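Local coordinates for protein MccF (Escherichia coli, PDB 4IIY) that confers self-immunity against microcin C7, probably acting as a serine peptidase of the S66 family that hydrolyses the processed toxin, at residues B[51-56]-B[115-120]; B[79-84]-B[97-102]; B[120-125]-B[147-152]; B[142-147]-B[165-170]. The protein carries 1 engineered substitution. One frame throughout, in Å; residues are numbered along the deposited sequence.

In the fold
From the N terminus, the loop after strand 45-49 is met by the loop after strand 110-115, and contact 1 thereby closes the longest chain excursion of the four. Contact 2 lies wholly within this excursion and ties the exit of edge strand 76-79 to helix 94-105; R97 and G84 link it back to contact 1. Contact 3 then begins at D120, which it shares with contact 1, and joins the following loop to helix 148-158. Contact 4 crosses contact 3 along the chain, shares T147 with it, and connects the end of strand 140-143 to the segment after strand 162-164. Contacts 1 and 4 both reach the bound glutamyl sulfamoyl inosine.

Contact 1 of 4, residues B[51-56]-B[115-120]; sequences SSAPAT and STIGGD. With 1EI (5'-O-(L-alpha-glutamylsulfamoyl)inosine), chain K.
I117 leans against A53 and A55 at the point where the chain after strand 110-115 enters the ligand pocket. Its CB lies 4.1 Å from A55 CB. Beyond it the side chain forks: CG1 is anti to the backbone N (chi1 -160°) and runs alongside the sulfamoyl oxygens of the ligand, while CG2 falls between the backbone N and the carbonyl carbon and turns to the other segment. There I117 CG2 lies 3.6 Å from A55 CB and also meets the carbonyl oxygen of A53. The tip, CD1, returns to the same methyl, 3.7 Å from A55 CB, so that the alanine methyl rests against both branches of the isoleucine.

Polar bonds join the two segments at S52 and A53. The backbone N of A53 donates to G118 O over 3.0 Å, and D120 N reaches S52 OG in an almost straight bond of 2.8 Å (172°). N121 N also donates to S52 OG, which thus receives two consecutive backbone N-H groups. Two waters lie between the segments, both donating to I117 O; the second also donates to A53 O and accepts from S52 N.

Neither glycine has space for a beta-carbon: at G118 it would collide with the glutamyl carbonyl oxygen of the ligand, and at G119 with S52 OG. With the glycine backbone laid bare, G118 N donates to sulfamoyl OAF, and G119 N bonds the glutamyl carbonyl O at 2.8 Å. This last bond is consistent with the oxyanion hole of a serine peptidase, D146 N being its second donor.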
loop_
_atom_site.group_PDB
_atom_site.type_symbol
_atom_site.label_atom_id
_atom_site.label_comp_id
_atom_site.label_asym_id
_atom_site.label_seq_id
_atom_site.Cartn_x
_atom_site.Cartn_y
_atom_site.Cartn_z
ATOM N N SER B 51 19.134 2.282 1.062
ATOM C CA SER B 51 18.219 1.723 2.057
ATOM C C SER B 51 17.233 0.714 1.477
ATOM O O SER B 51 16.472 0.096 2.228
ATOM C CB SER B 51 17.459 2.825 2.801
ATOM O OG SER B 51 16.666 3.624 1.929
ATOM N N SER B 52 17.250 0.522 0.160
ATOM C CA SER B 52 16.354 -0.448 -0.463
ATOM C C SER B 52 16.988 -1.095 -1.701
ATOM O O SER B 52 17.811 -2.009 -1.564
ATOM C CB SER B 52 14.993 0.191 -0.771
ATOM O OG SER B 52 14.028 -0.789 -1.111
ATOM N N ALA B 53 16.633 -0.652 -2.902
ATOM C CA ALA B 53 17.126 -1.310 -4.116
ATOM C C ALA B 53 18.628 -1.118 -4.310
ATOM O O ALA B 53 19.147 -0.030 -4.057
ATOM C CB ALA B 53 16.376 -0.808 -5.343
ATOM N N PRO B 54 19.329 -2.165 -4.784
ATOM C CA PRO B 54 20.792 -2.099 -4.910
ATOM C C PRO B 54 21.254 -1.474 -6.229
ATOM O O PRO B 54 22.023 -2.094 -6.981
ATOM C CB PRO B 54 21.194 -3.572 -4.857
ATOM C CG PRO B 54 20.057 -4.268 -5.540
ATOM C CD PRO B 54 18.821 -3.526 -5.048
ATOM N N ALA B 55 20.828 -0.247 -6.503
ATOM C CA ALA B 55 21.068 0.342 -7.812
ATOM C C ALA B 55 22.511 0.761 -8.072
ATOM O O ALA B 55 22.856 1.025 -9.220
ATOM C CB ALA B 55 20.085 1.500 -8.098
ATOM N N THR B 56 23.362 0.824 -7.053
ATOM C CA THR B 56 24.781 1.041 -7.335
ATOM C C THR B 56 25.352 -0.120 -8.145
ATOM O O THR B 56 26.380 0.042 -8.812
ATOM C CB THR B 56 25.638 1.279 -6.077
ATOM O OG1 THR B 56 25.626 0.120 -5.231
ATOM C CG2 THR B 56 25.161 2.515 -5.311
ATOM N N SER B 115 20.237 9.645 -0.284
ATOM C CA SER B 115 19.844 8.348 -0.797
ATOM C C SER B 115 20.441 8.095 -2.172
ATOM O O SER B 115 20.489 9.009 -2.992
ATOM C CB SER B 115 18.321 8.310 -0.885
ATOM O OG SER B 115 17.869 7.119 -1.487
ATOM N N THR B 116 20.876 6.868 -2.446
ATOM C CA THR B 116 21.246 6.526 -3.821
ATOM C C THR B 116 20.010 6.363 -4.724
ATOM O O THR B 116 20.003 6.825 -5.875
ATOM C CB THR B 116 22.082 5.243 -3.905
ATOM O OG1 THR B 116 21.342 4.164 -3.319
ATOM C CG2 THR B 116 23.430 5.409 -3.194
ATOM N N ILE B 117 18.984 5.700 -4.186
ATOM C CA ILE B 117 17.738 5.395 -4.885
ATOM C C ILE B 117 16.771 4.815 -3.857
ATOM O O ILE B 117 17.179 4.429 -2.758
ATOM C CB ILE B 117 17.967 4.376 -6.030
ATOM C CG1 ILE B 117 16.828 4.408 -7.057
ATOM C CG2 ILE B 117 18.180 2.964 -5.476
ATOM C CD1 ILE B 117 17.218 3.811 -8.413
ATOM N N GLY B 118 15.500 4.739 -4.219
ATOM C CA GLY B 118 14.488 4.146 -3.366
ATOM C C GLY B 118 14.316 2.655 -3.578
ATOM O O GLY B 118 15.294 1.901 -3.568
ATOM N N GLY B 119 13.067 2.233 -3.747
ATOM C CA GLY B 119 12.725 0.831 -3.861
ATOM C C GLY B 119 11.395 0.572 -3.176
ATOM O O GLY B 119 10.358 1.083 -3.602
ATOM N N ASP B 120 11.429 -0.202 -2.093
ATOM C CA ASP B 120 10.222 -0.642 -1.393
ATOM C C ASP B 120 10.413 -0.791 0.118
ATOM O O ASP B 120 9.421 -0.920 0.841
ATOM C CB ASP B 120 9.772 -2.007 -1.921
ATOM C CG ASP B 120 9.258 -1.951 -3.332
ATOM O OD1 ASP B 120 8.067 -1.620 -3.519
ATOM O OD2 ASP B 120 10.037 -2.253 -4.254
HETATM O O6 1EI K . 15.115 0.537 -15.518
HETATM C C6 1EI K . 14.662 1.695 -15.384
HETATM N N1 1EI K . 14.330 2.446 -16.453
HETATM C C2 1EI K . 13.846 3.694 -16.325
HETATM N N3 1EI K . 13.657 4.291 -15.137
HETATM C C5 1EI K . 14.482 2.279 -14.043
HETATM C C4 1EI K . 13.954 3.640 -13.992
HETATM N N7 1EI K . 14.687 1.895 -12.766
HETATM C C8 1EI K . 14.317 2.922 -11.964
HETATM N N9 1EI K . 13.881 3.953 -12.704
HETATM C "C1'" 1EI K . 13.385 5.243 -12.197
HETATM O "O4'" 1EI K . 14.016 5.615 -10.981
HETATM C "C2'" 1EI K . 11.913 5.094 -11.871
HETATM O "O2'" 1EI K . 11.123 5.440 -13.009
HETATM C "C3'" 1EI K . 11.714 6.063 -10.727
HETATM O "O3'" 1EI K . 11.095 7.252 -11.212
HETATM C "C4'" 1EI K . 13.105 6.415 -10.232
HETATM C "C5'" 1EI K . 13.259 6.162 -8.738
HETATM O "O5'" 1EI K . 13.087 4.774 -8.436
HETATM S SBF 1EI K . 12.826 4.370 -6.979
HETATM O OAE 1EI K . 13.389 3.056 -6.757
HETATM O OAF 1EI K . 13.453 5.375 -6.163
HETATM N NAQ 1EI K . 11.290 4.397 -6.790
HETATM C C 1EI K . 10.616 4.240 -5.631
HETATM O O 1EI K . 11.084 4.063 -4.512
HETATM C CA 1EI K . 9.120 4.333 -5.725
HETATM N N 1EI K . 8.696 4.452 -7.110
HETATM C CB 1EI K . 8.483 3.125 -5.048
HETATM C CG 1EI K . 7.201 3.513 -4.317
HETATM C CD 1EI K . 6.046 3.612 -5.288
HETATM O OE1 1EI K . 6.288 3.733 -6.506
HETATM O OE2 1EI K . 4.892 3.566 -4.828
HETATM O O HOH W 1 18.313 4.785 -0.129
HETATM O O HOH W 2 18.529 1.855 -2.058
#

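Contact 2 of 4, residues B[79-84]-B[97-102]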
loop_
_atom_site.group_PDB
_atom_site.type_symbol
_atom_site.label_atom_id
_atom_site.label_comp_id
_atom_site.label_asym_id
_atom_site.label_seq_id
_atom_site.Cartn_x
_atom_site.Cartn_y
_atom_site.Cartn_z
ATOM N N SER B 79 31.099 6.869 0.213
ATOM C CA SER B 79 30.251 5.759 -0.190
ATOM C C SER B 79 29.806 4.935 1.013
ATOM O O SER B 79 30.631 4.465 1.789
ATOM C CB SER B 79 31.026 4.874 -1.165
ATOM O OG SER B 79 30.242 3.790 -1.618
ATOM N N GLY B 80 28.500 4.746 1.162
ATOM C CA GLY B 80 27.990 3.894 2.223
ATOM C C GLY B 80 28.503 2.471 2.081
ATOM O O GLY B 80 28.850 2.029 0.988
ATOM N N LYS B 81 28.543 1.741 3.189
ATOM C CA LYS B 81 29.167 0.416 3.205
ATOM C C LYS B 81 28.462 -0.655 2.353
ATOM O O LYS B 81 29.042 -1.712 2.100
ATOM C CB LYS B 81 29.336 -0.082 4.642
ATOM C CG LYS B 81 28.015 -0.420 5.316
ATOM C CD LYS B 81 28.162 -0.592 6.820
ATOM C CE LYS B 81 28.706 -1.955 7.189
ATOM N NZ LYS B 81 28.250 -2.346 8.556
ATOM N N LEU B 82 27.233 -0.404 1.894
ATOM C CA LEU B 82 26.544 -1.378 1.033
ATOM C C LEU B 82 26.696 -1.073 -0.460
ATOM O O LEU B 82 26.134 -1.767 -1.311
ATOM C CB LEU B 82 25.061 -1.499 1.405
ATOM C CG LEU B 82 24.807 -2.009 2.823
ATOM C CD1 LEU B 82 23.312 -2.074 3.112
ATOM C CD2 LEU B 82 25.446 -3.373 3.052
ATOM N N THR B 83 27.456 -0.035 -0.781
ATOM C CA THR B 83 27.715 0.278 -2.180
ATOM C C THR B 83 28.370 -0.917 -2.865
ATOM O O THR B 83 29.321 -1.507 -2.347
ATOM C CB THR B 83 28.596 1.521 -2.303
ATOM O OG1 THR B 83 27.921 2.621 -1.680
ATOM C CG2 THR B 83 28.876 1.865 -3.758
ATOM N N GLY B 84 27.844 -1.298 -4.023
ATOM C CA GLY B 84 28.411 -2.408 -4.769
ATOM C C GLY B 84 27.962 -3.791 -4.320
ATOM O O GLY B 84 28.444 -4.800 -4.842
ATOM N N ARG B 97 21.304 -2.558 6.437
ATOM C CA ARG B 97 20.905 -1.276 5.869
ATOM C C ARG B 97 20.802 -0.198 6.944
ATOM O O ARG B 97 21.208 0.951 6.732
ATOM C CB ARG B 97 19.616 -1.424 5.062
ATOM C CG ARG B 97 19.837 -2.155 3.738
ATOM C CD ARG B 97 18.536 -2.369 2.991
ATOM N NE ARG B 97 17.761 -3.469 3.556
ATOM C CZ ARG B 97 16.440 -3.467 3.716
ATOM N NH1 ARG B 97 15.711 -2.404 3.380
ATOM N NH2 ARG B 97 15.848 -4.538 4.222
ATOM N N ALA B 98 20.282 -0.556 8.113
ATOM C CA ALA B 98 20.237 0.409 9.208
ATOM C C ALA B 98 21.648 0.819 9.627
ATOM O O ALA B 98 21.915 1.991 9.866
ATOM C CB ALA B 98 19.463 -0.149 10.389
ATOM N N GLN B 99 22.547 -0.159 9.691
ATOM C CA GLN B 99 23.942 0.117 10.037
ATOM C C GLN B 99 24.591 1.054 9.021
ATOM O O GLN B 99 25.338 1.964 9.390
ATOM C CB GLN B 99 24.744 -1.188 10.079
ATOM C CG GLN B 99 24.350 -2.176 11.170
ATOM C CD GLN B 99 24.852 -3.596 10.901
ATOM O OE1 GLN B 99 25.742 -3.817 10.072
ATOM N NE2 GLN B 99 24.276 -4.566 11.603
ATOM N N GLU B 100 24.338 0.816 7.736
ATOM C CA GLU B 100 24.931 1.652 6.697
ATOM C C GLU B 100 24.563 3.117 6.932
ATOM O O GLU B 100 25.402 4.013 6.844
ATOM C CB GLU B 100 24.450 1.228 5.309
ATOM C CG GLU B 100 25.124 2.064 4.212
ATOM C CD GLU B 100 24.591 1.846 2.807
ATOM O OE1 GLU B 100 23.356 1.737 2.627
ATOM O OE2 GLU B 100 25.426 1.815 1.877
ATOM N N PHE B 101 23.287 3.353 7.222
ATOM C CA PHE B 101 22.799 4.706 7.452
ATOM C C PHE B 101 23.401 5.296 8.732
ATOM O O PHE B 101 23.892 6.427 8.743
ATOM C CB PHE B 101 21.265 4.713 7.525
ATOM C CG PHE B 101 20.666 6.087 7.643
ATOM C CD1 PHE B 101 20.519 6.700 8.881
ATOM C CD2 PHE B 101 20.243 6.773 6.509
ATOM C CE1 PHE B 101 19.966 7.980 8.984
ATOM C CE2 PHE B 101 19.689 8.044 6.602
ATOM C CZ PHE B 101 19.548 8.643 7.841
ATOM N N ASN B 102 23.363 4.522 9.813
ATOM C CA ASN B 102 23.877 5.010 11.088
ATOM C C ASN B 102 25.348 5.413 10.986
ATOM O O ASN B 102 25.771 6.410 11.577
ATOM C CB ASN B 102 23.685 3.971 12.199
ATOM C CG ASN B 102 22.230 3.816 12.623
ATOM O OD1 ASN B 102 21.421 4.719 12.456
ATOM N ND2 ASN B 102 21.900 2.660 13.181
HETATM O O HOH W 3 27.978 3.258 5.621
HETATM O O HOH W 4 25.074 2.525 -0.769
#
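E100 meets L82 through a fully stretched chain: CG is anti to the backbone N (chi1 -177°) and the next bond is extended too, which carries the carboxylate from helix 94-105 to the turn at 80-83. K81, by contrast, bends at its third torsion and slides past E100 in the opposite direction, its CG 3.9 Å from E100 CB.

L82 N donates to E100 OE2 across 2.9 Å, from well above the carboxylate plane (55° out of it). The same oxygen accepts a water that also donates to T83 OG1, while OE1 takes the N-H of S50. L82 covers the group with its own side chain, and its CD1 packs on R97 CG at 3.5 Å. The guanidinium of R97 is engaged elsewhere, notably with E280 of the second subunit. Nearer the surface, K81 NZ makes a weak bond to Q99 OE1, and a second water links K81 N to E100 O.

Within the type I turn, both T83 N and T83 OG1 donate to G80 O, from the same face of its plane. With an alanine in place of E100, the N-H groups of L82 and S50 would probably be left without their acceptor and the turn less firmly tied to the helix. The buried carboxylate is held by two backbone N-H groups and a water, which would be expected to stabilise its negative charge.

Contact 3 of 4, residues B[120-125]-B[147-152]; sequences DNSNSL and TTALLA
S122 and L150 meet where the loop packs on helix 148-158, the serine CB directed toward the helix and the leucine swinging its end over from the flank. L150 CG is anti to its carbonyl carbon (chi1 -54°), which with the second torsion brings CD2 against the serine backbone, 3.4 Å from S122 O. The branch point CG rests 3.8 Å from S122 CB. L125 approaches the same methyl from one turn further along the loop, its CB 4.2 Å from L150 CD2.

A149 directs its single methyl at the loop and meets N123 CB at 3.8 Å. S122 OG, modelled in two positions, is beside this methyl in one of them, so that contact is doubtful. N123 turns its amide away from the helix, where ND2 bonds G251 O and, on the second subunit, R281 O.

If L150 were an alanine, S122 and L125 would probably lose the methyl that both rest on, opening a gap beside the loop. The two segments are joined by van der Waals contact alone; the polar ties lie around it, with S122 N bonded to D146 OD2 and S122 O accepting L125 N, so the carbonyl beside the leucine methyl is already satisfied.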
loop_
_atom_site.group_PDB
_atom_site.type_symbol
_atom_site.label_atom_id
_atom_site.label_comp_id
_atom_site.label_asym_id
_atom_site.label_seq_id
_atom_site.Cartn_x
_atom_site.Cartn_y
_atom_site.Cartn_z
ATOM N N ASP B 120 11.429 -0.202 -2.093
ATOM C CA ASP B 120 10.222 -0.642 -1.393
ATOM C C ASP B 120 10.413 -0.791 0.118
ATOM O O ASP B 120 9.421 -0.920 0.841
ATOM C CB ASP B 120 9.772 -2.007 -1.921
ATOM C CG ASP B 120 9.258 -1.951 -3.332
ATOM O OD1 ASP B 120 8.067 -1.620 -3.519
ATOM O OD2 ASP B 120 10.037 -2.253 -4.254
ATOM N N ASN B 121 11.657 -0.811 0.594
ATOM C CA ASN B 121 11.956 -1.470 1.868
ATOM C C ASN B 121 12.588 -0.624 2.963
ATOM O O ASN B 121 13.015 -1.167 3.988
ATOM C CB ASN B 121 12.784 -2.740 1.605
ATOM C CG ASN B 121 12.029 -3.731 0.765
ATOM O OD1 ASN B 121 12.454 -4.096 -0.319
ATOM N ND2 ASN B 121 10.858 -4.135 1.243
ATOM N N SER B 122 12.652 0.687 2.792
ATOM C CA SER B 122 13.310 1.478 3.823
ATOM C C SER B 122 12.524 1.522 5.131
ATOM O O SER B 122 13.129 1.706 6.190
ATOM C CB SER B 122 13.680 2.880 3.341
ATOM O OG SER B 122 12.556 3.729 3.282
ATOM N N ASN B 123 11.206 1.309 5.084
ATOM C CA ASN B 123 10.445 1.278 6.338
ATOM C C ASN B 123 10.969 0.229 7.324
ATOM O O ASN B 123 10.855 0.410 8.538
ATOM C CB ASN B 123 8.920 1.164 6.130
ATOM C CG ASN B 123 8.478 -0.193 5.583
ATOM O OD1 ASN B 123 9.173 -0.813 4.772
ATOM N ND2 ASN B 123 7.301 -0.655 6.018
ATOM N N SER B 124 11.553 -0.852 6.813
ATOM C CA SER B 124 12.095 -1.894 7.688
ATOM C C SER B 124 13.151 -1.370 8.653
ATOM O O SER B 124 13.350 -1.941 9.728
ATOM C CB SER B 124 12.731 -3.015 6.878
ATOM O OG SER B 124 11.779 -3.746 6.138
ATOM N N LEU B 125 13.867 -0.325 8.249
ATOM C CA LEU B 125 15.014 0.163 9.011
ATOM C C LEU B 125 14.627 0.919 10.264
ATOM O O LEU B 125 15.463 1.092 11.153
ATOM C CB LEU B 125 15.866 1.109 8.160
ATOM C CG LEU B 125 16.848 0.541 7.140
ATOM C CD1 LEU B 125 16.158 -0.343 6.110
ATOM C CD2 LEU B 125 17.602 1.680 6.477
ATOM N N THR B 147 12.209 6.341 0.083
ATOM C CA THR B 147 12.957 6.929 1.192
ATOM C C THR B 147 12.099 7.855 2.063
ATOM O O THR B 147 12.499 8.227 3.170
ATOM C CB THR B 147 14.213 7.629 0.665
ATOM O OG1 THR B 147 14.783 6.819 -0.371
ATOM C CG2 THR B 147 15.239 7.801 1.776
ATOM N N THR B 148 10.908 8.204 1.579
ATOM C CA THR B 148 9.903 8.850 2.410
ATOM C C THR B 148 9.773 8.207 3.789
ATOM O O THR B 148 9.582 8.896 4.787
ATOM C CB THR B 148 8.522 8.775 1.723
ATOM O OG1 THR B 148 8.543 9.515 0.497
ATOM C CG2 THR B 148 7.414 9.338 2.612
ATOM N N ALA B 149 9.847 6.882 3.858
ATOM C CA ALA B 149 9.687 6.231 5.158
ATOM C C ALA B 149 10.723 6.745 6.164
ATOM O O ALA B 149 10.406 6.966 7.339
ATOM C CB ALA B 149 9.764 4.718 5.021
ATOM N N LEU B 150 11.955 6.937 5.705
ATOM C CA LEU B 150 13.020 7.477 6.548
ATOM C C LEU B 150 12.868 8.969 6.807
ATOM O O LEU B 150 13.063 9.429 7.930
ATOM C CB LEU B 150 14.396 7.225 5.938
ATOM C CG LEU B 150 14.730 5.784 5.585
ATOM C CD1 LEU B 150 16.193 5.699 5.193
ATOM C CD2 LEU B 150 14.425 4.838 6.752
ATOM N N LEU B 151 12.528 9.741 5.779
ATOM C CA LEU B 151 12.388 11.186 5.947
ATOM C C LEU B 151 11.295 11.495 6.957
ATOM O O LEU B 151 11.482 12.314 7.868
ATOM C CB LEU B 151 12.054 11.852 4.615
ATOM C CG LEU B 151 13.071 11.670 3.485
ATOM C CD1 LEU B 151 12.519 12.214 2.181
ATOM C CD2 LEU B 151 14.409 12.332 3.812
ATOM N N ALA B 152 10.149 10.842 6.788
ATOM C CA ALA B 152 9.016 11.058 7.680
ATOM C C ALA B 152 9.277 10.458 9.065
ATOM O O ALA B 152 8.957 11.073 10.087
ATOM C CB ALA B 152 7.748 10.482 7.070
#

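Contact 4 of 4, residues B[142-147]-B[165-170]; sequences IGYADT and GPALIP. Engineered in segment 142-147: A145 (natural residue Ser). With 1EI (5'-O-(L-alpha-glutamylsulfamoyl)inosine), chain K.
G143 and G165 supply the backbone hydrogen bond of this contact: G165 N donates to G143 O over 3.0 Å, nearly straight at the hydrogen but with the donor 47° out of the carbonyl plane. It extends the pairing of the parallel strands 140-143 and 162-164 to the residue just after the second.

Apolar packing continues on both sides of that bond. I142 CD1 lies 4.0 Å from P166 CD, and its CG1 covers the P166 carbonyl, whose buried oxygen has no polar partner in the model. Y144 CE2 touches A167 CB at 3.9 Å, and the side chain runs past P170 in the opposite direction, bringing OH to 3.2 Å from P170 CB.

The tyrosine ring also has polar neighbours. CG sits between the backbone N and the carbonyl carbon (chi1 73°), turning the ring along the 165-170 segment: A167 N lies in plane at its edge, and G165 O comes obliquely to 3.3 Å from CD2. H338 meets the ring edge-to-face.

Ligand contacts follow directly in sequence. D146 N donates to the glutamyl O of the ligand at 3.0 Å, and the methyl of A145 lies 3.2 Å from that same ligand O. A positive phi of 64° at A145, in the tight turn between strand 140-143 and helix 148-158, fits a nucleophile elbow at the predicted nucleophile position, here engineered from serine to alanine, with E270 and H338 the predicted charge relay.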
loop_
_atom_site.group_PDB
_atom_site.type_symbol
_atom_site.label_atom_id
_atom_site.label_comp_id
_atom_site.label_asym_id
_atom_site.label_seq_id
_atom_site.Cartn_x
_atom_site.Cartn_y
_atom_site.Cartn_z
ATOM N N ILE B 142 18.380 13.685 2.663
ATOM C CA ILE B 142 17.669 13.979 1.424
ATOM C C ILE B 142 17.481 12.742 0.545
ATOM O O ILE B 142 18.366 11.883 0.435
ATOM C CB ILE B 142 18.369 15.136 0.653
ATOM C CG1 ILE B 142 17.513 15.644 -0.516
ATOM C CG2 ILE B 142 19.774 14.724 0.198
ATOM C CD1 ILE B 142 17.962 17.007 -1.014
ATOM N N GLY B 143 16.295 12.653 -0.047
ATOM C CA GLY B 143 15.952 11.612 -1.003
ATOM C C GLY B 143 14.467 11.709 -1.287
ATOM O O GLY B 143 13.828 12.702 -0.933
ATOM N N TYR B 144 13.905 10.689 -1.920
ATOM C CA TYR B 144 12.482 10.726 -2.251
ATOM C C TYR B 144 11.939 9.314 -2.427
ATOM O O TYR B 144 12.637 8.336 -2.149
ATOM C CB TYR B 144 12.212 11.647 -3.463
ATOM C CG TYR B 144 12.650 11.130 -4.819
ATOM C CD1 TYR B 144 11.716 10.629 -5.714
ATOM C CD2 TYR B 144 13.985 11.174 -5.222
ATOM C CE1 TYR B 144 12.094 10.167 -6.967
ATOM C CE2 TYR B 144 14.365 10.727 -6.471
ATOM C CZ TYR B 144 13.422 10.216 -7.329
ATOM O OH TYR B 144 13.849 9.763 -8.560
ATOM N N ALA B 145 10.692 9.202 -2.861
ATOM C CA ALA B 145 10.131 7.909 -3.226
ATOM C C ALA B 145 10.083 7.015 -1.988
ATOM O O ALA B 145 9.611 7.453 -0.940
ATOM C CB ALA B 145 10.926 7.279 -4.357
ATOM N N ASP B 146 10.546 5.775 -2.078
ATOM C CA ASP B 146 10.526 4.897 -0.904
ATOM C C ASP B 146 11.216 5.493 0.320
ATOM O O ASP B 146 10.877 5.166 1.474
ATOM C CB ASP B 146 11.180 3.553 -1.225
ATOM C CG ASP B 146 11.165 2.624 -0.039
ATOM O OD1 ASP B 146 10.074 2.134 0.301
ATOM O OD2 ASP B 146 12.235 2.419 0.575
ATOM N N THR B 147 12.209 6.341 0.083
ATOM C CA THR B 147 12.957 6.929 1.192
ATOM C C THR B 147 12.099 7.855 2.063
ATOM O O THR B 147 12.499 8.227 3.170
ATOM C CB THR B 147 14.213 7.629 0.665
ATOM O OG1 THR B 147 14.783 6.819 -0.371
ATOM C CG2 THR B 147 15.239 7.801 1.776
ATOM N N GLY B 165 13.809 15.451 -2.054
ATOM C CA GLY B 165 14.654 15.976 -3.105
ATOM C C GLY B 165 15.523 14.897 -3.703
ATOM O O GLY B 165 15.279 13.707 -3.496
ATOM N N PRO B 166 16.549 15.312 -4.458
ATOM C CA PRO B 166 17.355 14.382 -5.251
ATOM C C PRO B 166 17.928 13.180 -4.516
ATOM O O PRO B 166 18.430 13.289 -3.392
ATOM C CB PRO B 166 18.516 15.259 -5.734
ATOM C CG PRO B 166 17.933 16.616 -5.840
ATOM C CD PRO B 166 16.831 16.715 -4.811
ATOM N N ALA B 167 17.857 12.040 -5.197
ATOM C CA ALA B 167 18.637 10.850 -4.885
ATOM C C ALA B 167 19.729 10.732 -5.946
ATOM O O ALA B 167 19.529 11.080 -7.114
ATOM C CB ALA B 167 17.750 9.610 -4.865
ATOM N N LEU B 168 20.891 10.241 -5.544
ATOM C CA LEU B 168 22.074 10.305 -6.383
ATOM C C LEU B 168 21.871 9.712 -7.776
ATOM O O LEU B 168 22.199 10.353 -8.784
ATOM C CB LEU B 168 23.226 9.622 -5.656
ATOM C CG LEU B 168 24.558 9.506 -6.403
ATOM C CD1 LEU B 168 25.123 10.863 -6.734
ATOM C CD2 LEU B 168 25.546 8.673 -5.580
ATOM N N ILE B 169 21.327 8.506 -7.829
ATOM C CA ILE B 169 21.236 7.776 -9.088
ATOM C C ILE B 169 20.139 8.315 -10.024
ATOM O O ILE B 169 20.438 8.766 -11.133
ATOM C CB ILE B 169 21.165 6.241 -8.854
ATOM C CG1 ILE B 169 22.434 5.767 -8.130
ATOM C CG2 ILE B 169 20.956 5.501 -10.170
ATOM C CD1 ILE B 169 22.420 4.292 -7.749
ATOM N N PRO B 170 18.868 8.305 -9.597
ATOM C CA PRO B 170 17.854 8.793 -10.539
ATOM C C PRO B 170 17.984 10.289 -10.804
ATOM O O PRO B 170 17.769 10.729 -11.929
ATOM C CB PRO B 170 16.526 8.479 -9.831
ATOM C CG PRO B 170 16.874 8.412 -8.381
ATOM C CD PRO B 170 18.271 7.833 -8.336
HETATM O O6 1EI K . 15.115 0.537 -15.518
HETATM C C6 1EI K . 14.662 1.695 -15.384
HETATM N N1 1EI K . 14.330 2.446 -16.453
HETATM C C2 1EI K . 13.846 3.694 -16.325
HETATM N N3 1EI K . 13.657 4.291 -15.137
HETATM C C5 1EI K . 14.482 2.279 -14.043
HETATM C C4 1EI K . 13.954 3.640 -13.992
HETATM N N7 1EI K . 14.687 1.895 -12.766
HETATM C C8 1EI K . 14.317 2.922 -11.964
HETATM N N9 1EI K . 13.881 3.953 -12.704
HETATM C "C1'" 1EI K . 13.385 5.243 -12.197
HETATM O "O4'" 1EI K . 14.016 5.615 -10.981
HETATM C "C2'" 1EI K . 11.913 5.094 -11.871
HETATM O "O2'" 1EI K . 11.123 5.440 -13.009
HETATM C "C3'" 1EI K . 11.714 6.063 -10.727
HETATM O "O3'" 1EI K . 11.095 7.252 -11.212
HETATM C "C4'" 1EI K . 13.105 6.415 -10.232
HETATM C "C5'" 1EI K . 13.259 6.162 -8.738
HETATM O "O5'" 1EI K . 13.087 4.774 -8.436
HETATM S SBF 1EI K . 12.826 4.370 -6.979
HETATM O OAE 1EI K . 13.389 3.056 -6.757
HETATM O OAF 1EI K . 13.453 5.375 -6.163
HETATM N NAQ 1EI K . 11.290 4.397 -6.790
HETATM C C 1EI K . 10.616 4.240 -5.631
HETATM O O 1EI K . 11.084 4.063 -4.512
HETATM C CA 1EI K . 9.120 4.333 -5.725
HETATM N N 1EI K . 8.696 4.452 -7.110
HETATM C CB 1EI K . 8.483 3.125 -5.048
HETATM C CG 1EI K . 7.201 3.513 -4.317
HETATM C CD 1EI K . 6.046 3.612 -5.288
HETATM O OE1 1EI K . 6.288 3.733 -6.506
HETATM O OE2 1EI K . 4.892 3.566 -4.828
#